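Local coordinates for alcohol dehydrogenase (Thermus sp., PDB 4CPD), which probably catalyses the NAD+-dependent oxidation of alcohols, as in other zinc-containing alcohol dehydrogenases, and binds zinc and nicotinamide-adenine-dinucleotide, at residues Ala35-Cys38 / Gly39-His43; Ala147-Ala150 / Gly151-Ser155. One frame throughout, in Å; residues are numbered along the deposited sequence.

Contact 1: Ala35-Cys38 / Gly39-His43; sequences AGIC and GSDLH. With ZN (zinc ion), chain E; NAD (nicotinamide-adenine-dinucleotide), chain G.
The carboxylate of Asp41 is met from above its plane by the backbone N-H of Cys38. The other flat group, the His43 ring, has Gly39 O over one face, offset toward the rim. At its edge, in the plane of the ring, is NAD O2D, 3.2 Å from His43 CE1. The motif is a capping box where strand 28-37 turns into helix 39-45, with Cys38 as N-cap. Cys38 N donates to Asp41 OD2 at 2.8 Å, and the bond is nearly straight at 176°. The reverse bond is backbone to backbone, from Asp41 N to Cys38 O at 2.9 Å. CG of Asp41 sits beside its own backbone N (chi1 -69°), which turns the carboxylate back to the end of the strand. With an alanine here, Cys38 N would probably be left without this acceptor, and the turn carrying the zinc ligand would be held less firmly. The Asp41 side chain also touches His59, another ligand of the zinc, and so belongs to the second shell of the metal site. Cys38 SG does two jobs. Cys38 SG accepts the capping bond from Ser40 N at 3.4 Å. Cys38 SG also binds the zinc at 2.2 Å. Its anti torsion (chi1 177°) points the sulfur to the metal. His59 and Asp152 are the other protein ligands. The first helical turn also faces the cofactor. Gly39 N makes a weak bond to NAD O1N. Ser40 OG is weakly bonded to NAD O2D. The same hydroxyl is hydrogen-bonded to water 1, with Ser40 OG 2.9 Å from its oxygen, and this water is itself a ligand of the zinc.

Contact 2: Ala147-Ala150 / Gly151-Ser155; sequences AIFA and GDILS. With ZN (zinc ion), chain E.
Phe149 lies alongside Ile153, and both side chains point the same way. The Ile153 CD1 methyl meets the ring at its edge, in plane, 3.6 Å from Phe149 CD2. CG1 of Ile153 stands between its backbone N and carbonyl carbon (chi1 60°), which carries the methyl over to the ring. This is the N-terminal end of helix 153-163, buried beside a zinc site of the medium-chain dehydrogenase fold, with Asp152 at the N-cap. Residues 148-150 keep helical backbone angles after helix 144-147; Asp152 breaks the run, and helix 153-163 follows. The Asp152 side chain makes no capping bond. Instead, Phe149 O takes two backbone N-H groups, which reach it from opposite faces of its carbonyl plane. Asp152 N is 3.2 Å from Phe149 O, and Leu154 N is 3.1 Å from the same oxygen. Before this, Gly151 N bonds to Ile148 O and closes the preceding turn. Leu154 CB packs on Phe149 CB at 4.0 Å. Ile153 and Leu154 also touch helix 179-190 of the nucleotide-binding fold, and Leu154 reaches helix 295-307 as well. The Asp152 carboxylate goes to the metal, with CG anti to the backbone N (chi1 179°). One oxygen does the binding: Asp152 OD2 is 1.9 Å from the zinc, while Asp152 OD1 stays 3.2 Å from it.

Overall arrangement
Both contacts are buried, and both are local turns that open a helix. Each presents one ligand to the same zinc, and water 1 on the metal belongs to both. Their centres are about 13 Å apart; at the metal Cys38 SG lies 3.6 Å from Asp152 OD2. Contact 1 comes off the mixed sheet of the GroES-like part. It is mainly polar, with a capping box, and it meets one phosphate and the nicotinamide ribose of NAD. Contact 2 opens helix 153-163 and packs on helices of the Rossmann-type part. Apolar side chains do more of the work there. The N-cap residue binds zinc in both, but only Cys38 also caps its helix.

Contact 1: Ala35-Cys38 / Gly39-His43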
loop_
_atom_site.group_PDB
_atom_site.type_symbol
_atom_site.label_atom_id
_atom_site.label_comp_id
_atom_site.label_asym_id
_atom_site.label_seq_id
_atom_site.Cartn_x
_atom_site.Cartn_y
_atom_site.Cartn_z
ATOM N N ALA A 35 21.224 24.393 -11.210
ATOM C CA ALA A 35 21.435 23.049 -10.708
ATOM C C ALA A 35 21.236 23.066 -9.223
ATOM O O ALA A 35 21.729 23.931 -8.549
ATOM C CB ALA A 35 22.811 22.539 -11.069
ATOM N N GLY A 36 20.488 22.109 -8.712
ATOM C CA GLY A 36 20.168 22.102 -7.306
ATOM C C GLY A 36 21.118 21.218 -6.530
ATOM O O GLY A 36 21.799 20.335 -7.099
ATOM N N ILE A 37 21.135 21.472 -5.221
ATOM C CA ILE A 37 21.648 20.544 -4.218
ATOM C C ILE A 37 20.478 19.969 -3.427
ATOM O O ILE A 37 19.710 20.716 -2.809
ATOM C CB ILE A 37 22.576 21.239 -3.244
ATOM C CG1 ILE A 37 23.759 21.832 -4.012
ATOM C CG2 ILE A 37 23.061 20.250 -2.199
ATOM C CD1 ILE A 37 24.542 22.844 -3.205
ATOM N N CYS A 38 20.377 18.636 -3.458
ATOM C CA CYS A 38 19.237 17.882 -2.905
ATOM C C CYS A 38 19.651 17.215 -1.590
ATOM O O CYS A 38 20.832 16.968 -1.334
ATOM C CB CYS A 38 18.776 16.840 -3.941
ATOM S SG CYS A 38 17.439 15.760 -3.446
ATOM N N GLY A 39 18.675 16.932 -0.749
ATOM C CA GLY A 39 18.921 16.133 0.445
ATOM C C GLY A 39 19.623 14.816 0.125
ATOM O O GLY A 39 20.479 14.380 0.892
ATOM N N SER A 40 19.258 14.190 -1.005
ATOM C CA SER A 40 19.899 12.965 -1.465
ATOM C C SER A 40 21.406 13.153 -1.670
ATOM O O SER A 40 22.180 12.207 -1.506
ATOM C CB SER A 40 19.284 12.469 -2.778
ATOM O OG SER A 40 17.890 12.242 -2.651
ATOM N N ASP A 41 21.810 14.367 -2.041
ATOM C CA ASP A 41 23.194 14.657 -2.291
ATOM C C ASP A 41 23.961 14.622 -0.980
ATOM O O ASP A 41 25.170 14.388 -0.962
ATOM C CB ASP A 41 23.371 16.018 -2.967
ATOM C CG ASP A 41 22.855 16.058 -4.391
ATOM O OD1 ASP A 41 22.912 15.031 -5.126
ATOM O OD2 ASP A 41 22.420 17.169 -4.783
ATOM N N LEU A 42 23.278 14.863 0.125
ATOM C CA LEU A 42 23.952 14.744 1.423
ATOM C C LEU A 42 24.345 13.314 1.777
ATOM O O LEU A 42 25.327 13.138 2.473
ATOM C CB LEU A 42 23.103 15.336 2.535
ATOM C CG LEU A 42 22.897 16.844 2.421
ATOM C CD1 LEU A 42 21.952 17.332 3.520
ATOM C CD2 LEU A 42 24.246 17.565 2.478
ATOM N N HIS A 43 23.602 12.314 1.297
ATOM C CA HIS A 43 23.990 10.913 1.501
ATOM C C HIS A 43 25.294 10.595 0.739
ATOM O O HIS A 43 26.175 9.868 1.248
ATOM C CB HIS A 43 22.865 9.953 1.123
ATOM C CG HIS A 43 21.576 10.252 1.817
ATOM N ND1 HIS A 43 20.380 10.386 1.148
ATOM C CD2 HIS A 43 21.306 10.489 3.123
ATOM C CE1 HIS A 43 19.422 10.667 2.017
ATOM N NE2 HIS A 43 19.958 10.743 3.221
HETATM ZN ZN ZN E . 17.033 14.655 -5.357
HETATM P PA NAD G . 16.560 17.320 4.272
HETATM O O1A NAD G . 17.028 18.691 3.779
HETATM O O2A NAD G . 17.529 16.437 5.052
HETATM O O5B NAD G . 15.181 17.390 5.117
HETATM C C5B NAD G . 14.941 16.500 6.205
HETATM C C4B NAD G . 14.060 17.180 7.249
HETATM O O4B NAD G . 13.560 16.207 8.175
HETATM C C3B NAD G . 14.849 18.223 8.048
HETATM O O3B NAD G . 14.124 19.447 8.245
HETATM C C2B NAD G . 15.064 17.564 9.380
HETATM O O2B NAD G . 15.167 18.520 10.440
HETATM C C1B NAD G . 13.820 16.704 9.485
HETATM N N9A NAD G . 14.046 15.609 10.430
HETATM C C8A NAD G . 15.164 14.858 10.497
HETATM N N7A NAD G . 15.028 13.951 11.493
HETATM C C5A NAD G . 13.811 14.122 12.061
HETATM C C6A NAD G . 13.037 13.489 13.147
HETATM N N6A NAD G . 13.589 12.466 13.820
HETATM N N1A NAD G . 11.795 13.954 13.445
HETATM C C2A NAD G . 11.249 14.980 12.762
HETATM N N3A NAD G . 11.905 15.604 11.755
HETATM C C4A NAD G . 13.160 15.227 11.362
HETATM O O3 NAD G . 16.089 16.423 3.006
HETATM P PN NAD G . 15.032 16.786 1.831
HETATM O O1N NAD G . 15.861 17.485 0.771
HETATM O O2N NAD G . 13.726 17.352 2.399
HETATM O O5D NAD G . 14.638 15.299 1.332
HETATM C C5D NAD G . 13.662 14.583 2.115
HETATM C C4D NAD G . 13.863 13.072 2.190
HETATM O O4D NAD G . 13.260 12.484 1.029
HETATM C C3D NAD G . 15.325 12.624 2.202
HETATM O O3D NAD G . 15.427 11.425 2.988
HETATM C C2D NAD G . 15.638 12.392 0.721
HETATM O O2D NAD G . 16.764 11.522 0.440
HETATM C C1D NAD G . 14.292 11.830 0.259
HETATM N N1N NAD G . 14.052 11.945 -1.189
HETATM C C2N NAD G . 13.480 10.869 -1.738
HETATM C C3N NAD G . 13.181 10.806 -3.091
HETATM C C7N NAD G . 12.524 9.542 -3.566
HETATM O O7N NAD G . 12.649 9.153 -4.716
HETATM N N7N NAD G . 11.772 8.867 -2.675
HETATM C C4N NAD G . 13.481 11.910 -3.908
HETATM C C5N NAD G . 14.079 13.033 -3.325
HETATM C C6N NAD G . 14.360 13.030 -1.948
HETATM O O HOH W 1 16.305 12.305 -5.075
#

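Contact 2: Ala147-Ala150 / Gly151-Ser155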
loop_
_atom_site.group_PDB
_atom_site.type_symbol
_atom_site.label_atom_id
_atom_site.label_comp_id
_atom_site.label_asym_id
_atom_site.label_seq_id
_atom_site.Cartn_x
_atom_site.Cartn_y
_atom_site.Cartn_z
ATOM N N ALA A 147 10.538 25.840 -12.658
ATOM C CA ALA A 147 10.479 24.567 -13.372
ATOM C C ALA A 147 11.376 23.505 -12.780
ATOM O O ALA A 147 11.030 22.312 -12.808
ATOM C CB ALA A 147 10.819 24.741 -14.849
ATOM N N ILE A 148 12.526 23.906 -12.271
ATOM C CA ILE A 148 13.518 22.904 -11.873
ATOM C C ILE A 148 12.961 21.873 -10.882
ATOM O O ILE A 148 13.300 20.706 -10.943
ATOM C CB ILE A 148 14.820 23.537 -11.359
ATOM C CG1 ILE A 148 15.839 22.453 -11.016
ATOM C CG2 ILE A 148 14.573 24.414 -10.142
ATOM C CD1 ILE A 148 17.239 22.991 -10.852
ATOM N N PHE A 149 12.045 22.296 -10.041
ATOM C CA PHE A 149 11.472 21.432 -9.004
ATOM C C PHE A 149 10.646 20.261 -9.531
ATOM O O PHE A 149 10.570 19.195 -8.903
ATOM C CB PHE A 149 10.662 22.273 -8.061
ATOM C CG PHE A 149 11.495 23.252 -7.308
ATOM C CD1 PHE A 149 11.813 24.481 -7.833
ATOM C CD2 PHE A 149 12.040 22.900 -6.108
ATOM C CE1 PHE A 149 12.620 25.367 -7.135
ATOM C CE2 PHE A 149 12.837 23.785 -5.394
ATOM C CZ PHE A 149 13.125 25.028 -5.911
ATOM N N ALA A 150 10.095 20.431 -10.726
ATOM C CA ALA A 150 9.343 19.371 -11.377
ATOM C C ALA A 150 10.166 18.104 -11.604
ATOM O O ALA A 150 9.607 16.994 -11.652
ATOM C CB ALA A 150 8.790 19.868 -12.697
ATOM N N GLY A 151 11.476 18.277 -11.765
ATOM C CA GLY A 151 12.340 17.159 -12.068
ATOM C C GLY A 151 12.643 16.253 -10.893
ATOM O O GLY A 151 13.050 15.081 -11.116
ATOM N N ASP A 152 12.440 16.759 -9.662
ATOM C CA ASP A 152 12.810 15.959 -8.479
ATOM C C ASP A 152 11.882 16.186 -7.305
ATOM O O ASP A 152 10.888 15.486 -7.190
ATOM C CB ASP A 152 14.298 16.177 -8.151
ATOM C CG ASP A 152 14.763 15.427 -6.969
ATOM O OD1 ASP A 152 13.955 14.763 -6.290
ATOM O OD2 ASP A 152 15.968 15.538 -6.684
ATOM N N ILE A 153 12.171 17.145 -6.443
ATOM C CA ILE A 153 11.492 17.162 -5.137
ATOM C C ILE A 153 9.964 17.466 -5.137
ATOM O O ILE A 153 9.237 16.977 -4.276
ATOM C CB ILE A 153 12.197 18.071 -4.138
ATOM C CG1 ILE A 153 12.248 19.502 -4.650
ATOM C CG2 ILE A 153 13.612 17.581 -3.858
ATOM C CD1 ILE A 153 12.512 20.469 -3.514
ATOM N N LEU A 154 9.482 18.245 -6.105
ATOM C CA LEU A 154 8.056 18.516 -6.206
ATOM C C LEU A 154 7.305 17.290 -6.722
ATOM O O LEU A 154 6.280 16.900 -6.188
ATOM C CB LEU A 154 7.781 19.735 -7.099
ATOM C CG LEU A 154 6.312 20.104 -7.288
ATOM C CD1 LEU A 154 5.600 20.226 -5.943
ATOM C CD2 LEU A 154 6.183 21.390 -8.058
ATOM N N SER A 155 7.814 16.674 -7.772
ATOM C CA SER A 155 7.160 15.483 -8.321
ATOM C C SER A 155 7.228 14.303 -7.339
ATOM O O SER A 155 6.376 13.437 -7.355
ATOM C CB SER A 155 7.795 15.119 -9.658
ATOM O OG SER A 155 7.540 16.124 -10.618
HETATM ZN ZN ZN E . 17.033 14.655 -5.357
HETATM O O HOH W 1 16.305 12.305 -5.075
#